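Local structure of myosin-17 (Arabidopsis thaliana, 7KFL) at residues H350-S353 against S354-A358; D297-R300 against H301-Q304; T51-F54 against D55-Q59; V146-K149 against Y150-L154. The protein probably carries cargo along actin as a class XI myosin motor of plants, the part modelled here being its globular, cargo-binding tail. All blocks are in the same frame, centred on the assembly; numbering follows the deposited sequence.

In the fold
All four contacts sit where the chain turns into a helix of this mostly helical, elongated tail. Along the chain they come in the order 3, 4, 2, 1, on helices 53-65, 150-186, 300-309 and 354-369. Interactions 3 and 4 touch, their centres about 13 Å apart, with F54 CD2 3.7 Å from P151 O. Interaction 2 falls within the DIL domain range, its centre about 45 Å from the centres of interactions 3 and 4. Interaction 1 lies on the same side of the chain's centre as interaction 2, their centres about 23 Å apart. Two helix starts thus pack on each other at one end, with the other two beyond the chain's centre.

Interaction 1: residues H350-S353 against S354-A358; sequences HSVS and SDVIA
V352 and V356 meet at about a right angle, and the methyl that does most of the touching is V352 CG2. V352 CG2 is 3.8 Å from V356 CG1 and equally close to the CG1 of I357, whose side chain runs obliquely past it. V352 holds CG2 between its own backbone N and carbonyl carbon, which turns this methyl to the first turn of the helix. The same small cluster continues onto helix 319-326, where I322 touches both valines, and onto helix 332-341, where Y336 packs against I357.

Between V352 and the helix stands S353, the N-cap. With chi1 at 83°, S353 OG swings over the end of the helix and accepts from V356 N at 3.1 Å, with an N-H...O angle of 150°. V356 CG2 comes in 3.2 Å from S353 OG, leaving the hydroxyl pressed against a methyl as well as a backbone N-H. The carbonyl of S353 does the other half of the work: its O takes a bond of 3.0 Å from I357 N, which lies in the carbonyl plane, and a weak, poorly aimed second one from V356 N. I357 folds its CG1 back over this carbonyl, 3.6 Å from S353 O.

V356 has no side-chain acceptor to return the bond to S353 N, so this is a serine N-cap without the reciprocal half of a capping box. The residue before the cap, V352, packs on I357 four places beyond the cap, the contact that defines a hydrophobic staple at a helix N-terminus.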
loop_
_atom_site.group_PDB
_atom_site.type_symbol
_atom_site.label_atom_id
_atom_site.label_comp_id
_atom_site.label_asym_id
_atom_site.label_seq_id
_atom_site.Cartn_x
_atom_site.Cartn_y
_atom_site.Cartn_z
ATOM N N HIS A 350 -10.527 -36.085 -9.511
ATOM C CA HIS A 350 -11.534 -35.932 -8.426
ATOM C C HIS A 350 -10.950 -35.082 -7.293
ATOM O O HIS A 350 -9.736 -34.790 -7.326
ATOM C CB HIS A 350 -12.018 -37.304 -7.934
ATOM C CG HIS A 350 -12.625 -38.149 -9.005
ATOM N ND1 HIS A 350 -12.547 -39.528 -8.991
ATOM C CD2 HIS A 350 -13.296 -37.817 -10.130
ATOM C CE1 HIS A 350 -13.154 -40.010 -10.056
ATOM N NE2 HIS A 350 -13.620 -38.980 -10.773
ATOM N N SER A 351 -11.798 -34.710 -6.330
ATOM C CA SER A 351 -11.444 -33.907 -5.131
ATOM C C SER A 351 -10.822 -34.818 -4.064
ATOM O O SER A 351 -10.451 -35.959 -4.401
ATOM C CB SER A 351 -12.654 -33.180 -4.602
ATOM O OG SER A 351 -12.280 -32.245 -3.604
ATOM N N VAL A 352 -10.702 -34.318 -2.830
ATOM C CA VAL A 352 -10.251 -35.099 -1.638
ATOM C C VAL A 352 -11.322 -36.152 -1.318
ATOM O O VAL A 352 -12.480 -35.967 -1.752
ATOM C CB VAL A 352 -9.964 -34.185 -0.428
ATOM C CG1 VAL A 352 -8.821 -33.222 -0.712
ATOM C CG2 VAL A 352 -11.198 -33.424 0.038
ATOM N N SER A 353 -10.950 -37.211 -0.590
ATOM C CA SER A 353 -11.810 -38.394 -0.307
ATOM C C SER A 353 -13.027 -37.977 0.528
ATOM O O SER A 353 -12.941 -36.958 1.240
ATOM C CB SER A 353 -11.031 -39.500 0.365
ATOM O OG SER A 353 -10.936 -39.287 1.765
ATOM N N SER A 354 -14.119 -38.744 0.431
ATOM C CA SER A 354 -15.375 -38.562 1.208
ATOM C C SER A 354 -15.075 -38.627 2.711
ATOM O O SER A 354 -15.744 -37.902 3.478
ATOM C CB SER A 354 -16.404 -39.586 0.804
ATOM O OG SER A 354 -17.566 -39.484 1.613
ATOM N N ASP A 355 -14.111 -39.468 3.107
ATOM C CA ASP A 355 -13.637 -39.623 4.510
ATOM C C ASP A 355 -12.993 -38.314 4.980
ATOM O O ASP A 355 -13.194 -37.956 6.155
ATOM C CB ASP A 355 -12.665 -40.801 4.646
ATOM C CG ASP A 355 -13.348 -42.158 4.686
ATOM O OD1 ASP A 355 -14.013 -42.448 5.702
ATOM O OD2 ASP A 355 -13.215 -42.912 3.701
ATOM N N VAL A 356 -12.246 -37.636 4.099
ATOM C CA VAL A 356 -11.586 -36.325 4.382
ATOM C C VAL A 356 -12.666 -35.241 4.502
ATOM O O VAL A 356 -12.569 -34.429 5.441
ATOM C CB VAL A 356 -10.528 -35.969 3.316
ATOM C CG1 VAL A 356 -10.012 -34.546 3.469
ATOM C CG2 VAL A 356 -9.365 -36.950 3.324
ATOM N N ILE A 357 -13.652 -35.230 3.594
ATOM C CA ILE A 357 -14.790 -34.258 3.590
ATOM C C ILE A 357 -15.655 -34.487 4.837
ATOM O O ILE A 357 -16.208 -33.495 5.355
ATOM C CB ILE A 357 -15.610 -34.355 2.284
ATOM C CG1 ILE A 357 -14.802 -33.850 1.086
ATOM C CG2 ILE A 357 -16.939 -33.619 2.411
ATOM C CD1 ILE A 357 -15.455 -34.090 -0.260
ATOM N N ALA A 358 -15.772 -35.737 5.297
ATOM C CA ALA A 358 -16.506 -36.122 6.528
ATOM C C ALA A 358 -15.828 -35.494 7.752
ATOM O O ALA A 358 -16.551 -34.938 8.599
ATOM C CB ALA A 358 -16.578 -37.625 6.646
#

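Interaction 2: residues D297-R300 against H301-Q304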
loop_
_atom_site.group_PDB
_atom_site.type_symbol
_atom_site.label_atom_id
_atom_site.label_comp_id
_atom_site.label_asym_id
_atom_site.label_seq_id
_atom_site.Cartn_x
_atom_site.Cartn_y
_atom_site.Cartn_z
ATOM N N ASP A 297 4.621 -12.670 0.443
ATOM C CA ASP A 297 4.066 -13.458 1.578
ATOM C C ASP A 297 2.601 -13.077 1.843
ATOM O O ASP A 297 1.921 -13.843 2.545
ATOM C CB ASP A 297 4.923 -13.297 2.837
ATOM C CG ASP A 297 6.240 -14.055 2.773
ATOM O OD1 ASP A 297 6.285 -15.104 2.090
ATOM O OD2 ASP A 297 7.213 -13.592 3.405
ATOM N N GLU A 298 2.125 -11.953 1.303
ATOM C CA GLU A 298 0.704 -11.527 1.416
ATOM C C GLU A 298 -0.189 -12.413 0.539
ATOM O O GLU A 298 -1.399 -12.465 0.822
ATOM C CB GLU A 298 0.554 -10.050 1.051
ATOM C CG GLU A 298 1.012 -9.124 2.161
ATOM C CD GLU A 298 0.216 -9.288 3.443
ATOM O OE1 GLU A 298 -1.022 -9.131 3.386
ATOM O OE2 GLU A 298 0.831 -9.604 4.486
ATOM N N LEU A 299 0.381 -13.085 -0.470
ATOM C CA LEU A 299 -0.348 -13.992 -1.402
ATOM C C LEU A 299 -0.370 -15.429 -0.856
ATOM O O LEU A 299 -0.796 -16.330 -1.611
ATOM C CB LEU A 299 0.331 -13.955 -2.777
ATOM C CG LEU A 299 0.305 -12.614 -3.510
ATOM C CD1 LEU A 299 1.124 -12.691 -4.787
ATOM C CD2 LEU A 299 -1.118 -12.185 -3.830
ATOM N N ARG A 300 0.064 -15.644 0.392
ATOM C CA ARG A 300 0.229 -16.993 1.004
ATOM C C ARG A 300 -1.083 -17.789 0.917
ATOM O O ARG A 300 -0.996 -19.017 0.745
ATOM C CB ARG A 300 0.743 -16.888 2.447
ATOM C CG ARG A 300 -0.154 -16.107 3.396
ATOM C CD ARG A 300 0.554 -15.777 4.700
ATOM N NE ARG A 300 -0.200 -14.822 5.512
ATOM C CZ ARG A 300 -0.598 -15.009 6.772
ATOM N NH1 ARG A 300 -0.313 -16.128 7.421
ATOM N NH2 ARG A 300 -1.277 -14.057 7.390
ATOM N N HIS A 301 -2.245 -17.128 1.021
ATOM C CA HIS A 301 -3.590 -17.760 0.896
ATOM C C HIS A 301 -3.784 -18.297 -0.527
ATOM O O HIS A 301 -3.969 -19.520 -0.677
ATOM C CB HIS A 301 -4.725 -16.782 1.231
ATOM C CG HIS A 301 -4.836 -16.409 2.672
ATOM N ND1 HIS A 301 -5.712 -17.046 3.531
ATOM C CD2 HIS A 301 -4.221 -15.451 3.398
ATOM C CE1 HIS A 301 -5.618 -16.508 4.729
ATOM N NE2 HIS A 301 -4.707 -15.528 4.674
ATOM N N ILE A 302 -3.768 -17.409 -1.524
ATOM C CA ILE A 302 -4.044 -17.760 -2.952
ATOM C C ILE A 302 -2.995 -18.772 -3.430
ATOM O O ILE A 302 -3.385 -19.723 -4.126
ATOM C CB ILE A 302 -4.122 -16.509 -3.859
ATOM C CG1 ILE A 302 -4.499 -16.871 -5.300
ATOM C CG2 ILE A 302 -2.838 -15.695 -3.822
ATOM C CD1 ILE A 302 -5.815 -17.604 -5.440
ATOM N N ARG A 303 -1.725 -18.587 -3.052
ATOM C CA ARG A 303 -0.601 -19.494 -3.419
ATOM C C ARG A 303 -0.928 -20.925 -2.969
ATOM O O ARG A 303 -0.842 -21.843 -3.813
ATOM C CB ARG A 303 0.711 -19.008 -2.794
ATOM C CG ARG A 303 1.322 -17.805 -3.499
ATOM C CD ARG A 303 2.337 -17.076 -2.639
ATOM N NE ARG A 303 3.418 -17.947 -2.201
ATOM C CZ ARG A 303 4.309 -17.646 -1.259
ATOM N NH1 ARG A 303 4.263 -16.481 -0.632
ATOM N NH2 ARG A 303 5.247 -18.521 -0.944
ATOM N N GLN A 304 -1.301 -21.091 -1.697
ATOM C CA GLN A 304 -1.597 -22.404 -1.062
ATOM C C GLN A 304 -2.872 -22.999 -1.673
ATOM O O GLN A 304 -2.861 -24.207 -1.983
ATOM C CB GLN A 304 -1.713 -22.245 0.455
ATOM C CG GLN A 304 -0.363 -22.074 1.140
ATOM C CD GLN A 304 -0.476 -21.744 2.609
ATOM O OE1 GLN A 304 -1.433 -22.122 3.282
ATOM N NE2 GLN A 304 0.518 -21.040 3.127
#
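L299 O is gripped from R303, whose backbone N donates over 2.8 Å almost straight along the carbonyl bond, while the aliphatic part of the same arginine closes over the oxygen, CG at 3.2 Å. R300 O is served less squarely: Q304 N reaches it at 3.2 Å from 42° above the carbonyl plane. The amide of Q304 lies beside that carbonyl but is used on the loop, where OE1 accepts from V329 N. L299, at the N-cap position, has no side-chain acceptor to offer, and I302 N instead donates to N251 OD1 of helix 236-260. Packing comes from L299 CB, 3.8 Å from I302 CG2.

A bend at chi3 (57°) turns the R303 guanidinium back to the start of the turn. R303 NH1 bonds to W296 O, the group makes a cation-pi contact with W296, and D297 OD1 approaches its edge nearly in plane, a long salt bridge of 3.7 Å to that NH1. A leucine in place of R303 would probably leave W296 O and the D297 carboxylate without their mate. With the carboxylate so distant, charge attraction probably adds only modestly to what the hydrogen bonds hold.

Interaction 3: residues T51-F54 against D55-Q59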
loop_
_atom_site.group_PDB
_atom_site.type_symbol
_atom_site.label_atom_id
_atom_site.label_comp_id
_atom_site.label_asym_id
_atom_site.label_seq_id
_atom_site.Cartn_x
_atom_site.Cartn_y
_atom_site.Cartn_z
ATOM N N THR A 51 -0.266 32.412 13.881
ATOM C CA THR A 51 0.276 32.649 12.513
ATOM C C THR A 51 -0.536 31.857 11.484
ATOM O O THR A 51 -1.071 30.793 11.851
ATOM C CB THR A 51 1.763 32.279 12.417
ATOM O OG1 THR A 51 2.203 32.538 11.083
ATOM C CG2 THR A 51 2.050 30.834 12.766
ATOM N N SER A 52 -0.583 32.353 10.244
ATOM C CA SER A 52 -1.324 31.766 9.095
ATOM C C SER A 52 -0.402 30.885 8.240
ATOM O O SER A 52 -0.926 30.173 7.364
ATOM C CB SER A 52 -1.953 32.848 8.254
ATOM O OG SER A 52 -3.088 33.403 8.902
ATOM N N VAL A 53 0.915 30.933 8.477
ATOM C CA VAL A 53 1.945 30.263 7.624
ATOM C C VAL A 53 1.606 28.774 7.489
ATOM O O VAL A 53 1.625 28.270 6.350
ATOM C CB VAL A 53 3.375 30.479 8.161
ATOM C CG1 VAL A 53 3.601 29.832 9.520
ATOM C CG2 VAL A 53 4.420 30.002 7.162
ATOM N N PHE A 54 1.292 28.106 8.601
ATOM C CA PHE A 54 1.038 26.642 8.664
ATOM C C PHE A 54 -0.221 26.302 7.856
ATOM O O PHE A 54 -0.166 25.368 7.039
ATOM C CB PHE A 54 0.917 26.182 10.116
ATOM C CG PHE A 54 2.165 26.389 10.935
ATOM C CD1 PHE A 54 3.342 25.735 10.612
ATOM C CD2 PHE A 54 2.164 27.237 12.032
ATOM C CE1 PHE A 54 4.490 25.926 11.365
ATOM C CE2 PHE A 54 3.312 27.428 12.784
ATOM C CZ PHE A 54 4.473 26.772 12.449
ATOM N N ASP A 55 -1.311 27.041 8.081
ATOM C CA ASP A 55 -2.599 26.887 7.350
ATOM C C ASP A 55 -2.346 26.962 5.840
ATOM O O ASP A 55 -2.920 26.137 5.102
ATOM C CB ASP A 55 -3.619 27.953 7.762
ATOM C CG ASP A 55 -4.362 27.650 9.052
ATOM O OD1 ASP A 55 -4.250 26.506 9.543
ATOM O OD2 ASP A 55 -5.054 28.558 9.549
ATOM N N ARG A 56 -1.512 27.909 5.408
ATOM C CA ARG A 56 -1.281 28.231 3.975
ATOM C C ARG A 56 -0.442 27.131 3.319
ATOM O O ARG A 56 -0.710 26.823 2.140
ATOM C CB ARG A 56 -0.633 29.613 3.855
ATOM C CG ARG A 56 -1.546 30.738 4.317
ATOM C CD ARG A 56 -1.361 32.018 3.534
ATOM N NE ARG A 56 -1.532 31.821 2.100
ATOM C CZ ARG A 56 -1.241 32.725 1.172
ATOM N NH1 ARG A 56 -0.762 33.908 1.520
ATOM N NH2 ARG A 56 -1.429 32.444 -0.105
ATOM N N ILE A 57 0.528 26.567 4.046
ATOM C CA ILE A 57 1.286 25.352 3.621
ATOM C C ILE A 57 0.275 24.223 3.381
ATOM O O ILE A 57 0.302 23.633 2.283
ATOM C CB ILE A 57 2.359 24.955 4.659
ATOM C CG1 ILE A 57 3.515 25.959 4.690
ATOM C CG2 ILE A 57 2.860 23.538 4.408
ATOM C CD1 ILE A 57 4.450 25.790 5.867
ATOM N N ILE A 58 -0.583 23.946 4.368
ATOM C CA ILE A 58 -1.582 22.836 4.331
ATOM C C ILE A 58 -2.526 23.058 3.142
ATOM O O ILE A 58 -2.757 22.090 2.390
ATOM C CB ILE A 58 -2.343 22.727 5.670
ATOM C CG1 ILE A 58 -1.422 22.290 6.814
ATOM C CG2 ILE A 58 -3.553 21.811 5.546
ATOM C CD1 ILE A 58 -0.899 20.874 6.698
ATOM N N GLN A 59 -3.040 24.282 2.979
ATOM C CA GLN A 59 -3.978 24.665 1.888
ATOM C C GLN A 59 -3.318 24.415 0.526
ATOM O O GLN A 59 -4.006 23.908 -0.381
ATOM C CB GLN A 59 -4.401 26.127 2.034
ATOM C CG GLN A 59 -5.419 26.352 3.145
ATOM C CD GLN A 59 -5.533 27.801 3.556
ATOM O OE1 GLN A 59 -4.941 28.693 2.946
ATOM N NE2 GLN A 59 -6.305 28.050 4.602
#
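S52 and R56 join at the first turn of helix 53-65, the helix N-terminus, where R56 N donates to S52 O over 3.0 Å. T51, just ahead of the turn, closes it with a capping bond: its OG1, carried straight away from the backbone N at chi1 180°, accepts from V53 N, a well-aligned but weak bond of 3.3 Å.

The side chains of the turn mostly lean back over the carbonyls that start it. R56 lays its CG 3.2 Å from S52 O, then bends at chi2 and chi3, which leads the guanidinium away to helix 4-20 and a salt bridge with D13. I57 and I58 follow suit, each with CG1 beside its backbone N (chi1 -70° and -67°): I57 CG1 comes within 3.4 Å of V53 O and I58 CG1 within 3.3 Å of F54 O. The same two oxygens take the backbone bonds from I57 N and I58 N, so each is both bonded and roofed by hydrocarbon. At the end of I57, CD1 makes a loose apolar touch with V53 CG2.

V53 and F54 leave the turn to pack on L40 of helix 31-43, and I57 and I58 reach F155 of helix 150-186. Within the turn, V53 CG1 sits over the centre of the F54 ring, 3.8 Å above its plane.

Interaction 4: residues V146-K149 against Y150-L154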
loop_
_atom_site.group_PDB
_atom_site.type_symbol
_atom_site.label_atom_id
_atom_site.label_comp_id
_atom_site.label_asym_id
_atom_site.label_seq_id
_atom_site.Cartn_x
_atom_site.Cartn_y
_atom_site.Cartn_z
ATOM N N VAL A 146 13.220 23.005 19.397
ATOM C CA VAL A 146 12.499 24.266 19.752
ATOM C C VAL A 146 11.197 23.870 20.459
ATOM O O VAL A 146 10.533 22.933 19.979
ATOM C CB VAL A 146 12.242 25.157 18.517
ATOM C CG1 VAL A 146 13.450 25.199 17.591
ATOM C CG2 VAL A 146 10.997 24.747 17.740
ATOM N N GLU A 147 10.865 24.532 21.573
ATOM C CA GLU A 147 9.583 24.322 22.297
ATOM C C GLU A 147 8.463 24.927 21.443
ATOM O O GLU A 147 8.283 26.159 21.484
ATOM C CB GLU A 147 9.644 24.900 23.714
ATOM C CG GLU A 147 10.581 24.135 24.637
ATOM C CD GLU A 147 10.394 24.404 26.122
ATOM O OE1 GLU A 147 9.290 24.130 26.634
ATOM O OE2 GLU A 147 11.351 24.888 26.763
ATOM N N ALA A 148 7.775 24.079 20.676
ATOM C CA ALA A 148 6.740 24.457 19.685
ATOM C C ALA A 148 5.508 25.013 20.405
ATOM O O ALA A 148 5.076 24.399 21.398
ATOM C CB ALA A 148 6.381 23.261 18.840
ATOM N N LYS A 149 4.972 26.132 19.910
ATOM C CA LYS A 149 3.689 26.727 20.367
ATOM C C LYS A 149 2.542 26.024 19.634
ATOM O O LYS A 149 2.826 25.163 18.785
ATOM C CB LYS A 149 3.703 28.242 20.144
ATOM C CG LYS A 149 4.757 29.004 20.940
ATOM C CD LYS A 149 4.635 28.845 22.445
ATOM C CE LYS A 149 5.698 29.603 23.213
ATOM N NZ LYS A 149 7.007 28.909 23.168
ATOM N N TYR A 150 1.295 26.374 19.963
ATOM C CA TYR A 150 0.074 25.599 19.608
ATOM C C TYR A 150 -0.141 25.576 18.096
ATOM O O TYR A 150 -0.525 24.539 17.562
ATOM C CB TYR A 150 -1.143 26.117 20.383
ATOM C CG TYR A 150 -1.063 25.906 21.875
ATOM C CD1 TYR A 150 -0.489 24.759 22.407
ATOM C CD2 TYR A 150 -1.567 26.846 22.762
ATOM C CE1 TYR A 150 -0.411 24.554 23.773
ATOM C CE2 TYR A 150 -1.496 26.655 24.133
ATOM C CZ TYR A 150 -0.915 25.507 24.639
ATOM O OH TYR A 150 -0.837 25.303 25.984
ATOM N N PRO A 151 0.090 26.677 17.344
ATOM C CA PRO A 151 -0.037 26.631 15.886
ATOM C C PRO A 151 0.844 25.551 15.235
ATOM O O PRO A 151 0.392 24.915 14.297
ATOM C CB PRO A 151 0.417 28.027 15.435
ATOM C CG PRO A 151 0.152 28.904 16.638
ATOM C CD PRO A 151 0.441 28.019 17.833
ATOM N N ALA A 152 2.060 25.365 15.758
ATOM C CA ALA A 152 3.096 24.448 15.226
ATOM C C ALA A 152 2.741 22.988 15.535
ATOM O O ALA A 152 2.990 22.131 14.666
ATOM C CB ALA A 152 4.443 24.816 15.795
ATOM N N LEU A 153 2.205 22.710 16.728
ATOM C CA LEU A 153 1.821 21.338 17.165
ATOM C C LEU A 153 0.603 20.869 16.362
ATOM O O LEU A 153 0.549 19.663 16.033
ATOM C CB LEU A 153 1.524 21.334 18.668
ATOM C CG LEU A 153 2.702 21.675 19.580
ATOM C CD1 LEU A 153 2.243 21.804 21.023
ATOM C CD2 LEU A 153 3.812 20.640 19.464
ATOM N N LEU A 154 -0.329 21.782 16.066
ATOM C CA LEU A 154 -1.522 21.512 15.217
ATOM C C LEU A 154 -1.062 21.187 13.793
ATOM O O LEU A 154 -1.680 20.308 13.161
ATOM C CB LEU A 154 -2.450 22.731 15.219
ATOM C CG LEU A 154 -3.736 22.578 14.405
ATOM C CD1 LEU A 154 -4.641 21.519 15.013
ATOM C CD2 LEU A 154 -4.474 23.902 14.287
#
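A148 and L153 supply the apolar part of this contact: A148 CB lies 3.7 Å from L153 CD2 and 3.9 Å from A152 CB, which comes up beside it. L153 has CG beside its backbone N (chi1 -64°), and that choice leans the branch back over the strand-to-helix corner, with CG 3.6 Å from K149 O and CD1 near A148 O. T95 touches L153 from the adjoining loop. With an alanine in place of L153, a gap is likely to open beside A148 CB and K149 O to lose part of its hydrocarbon cover.

K149 occupies the N-cap position of helix 150-186, and the pairing of A148 with L153 across it is a hydrophobic staple. The strand 146-147 that leads in is paired in parallel with strand 92-93, so the helix begins two residues after a short parallel pairing.

The backbone bonds that join the two segments converge on one carbonyl. K149 O accepts from L153 N, in the carbonyl plane at 3.3 Å, and more weakly from A152 N at 3.1 Å, where the angle is only 130°. P151 has no N-H to offer, a lack that costs nothing in a first helical turn; its CD packs 3.4 Å from K149 C.

Of the polar side chains, K149 curls back toward the strand, bent at chi2 and chi4, so that NZ gives a weak bond of 3.5 Å to E147 O, and it also touches E49.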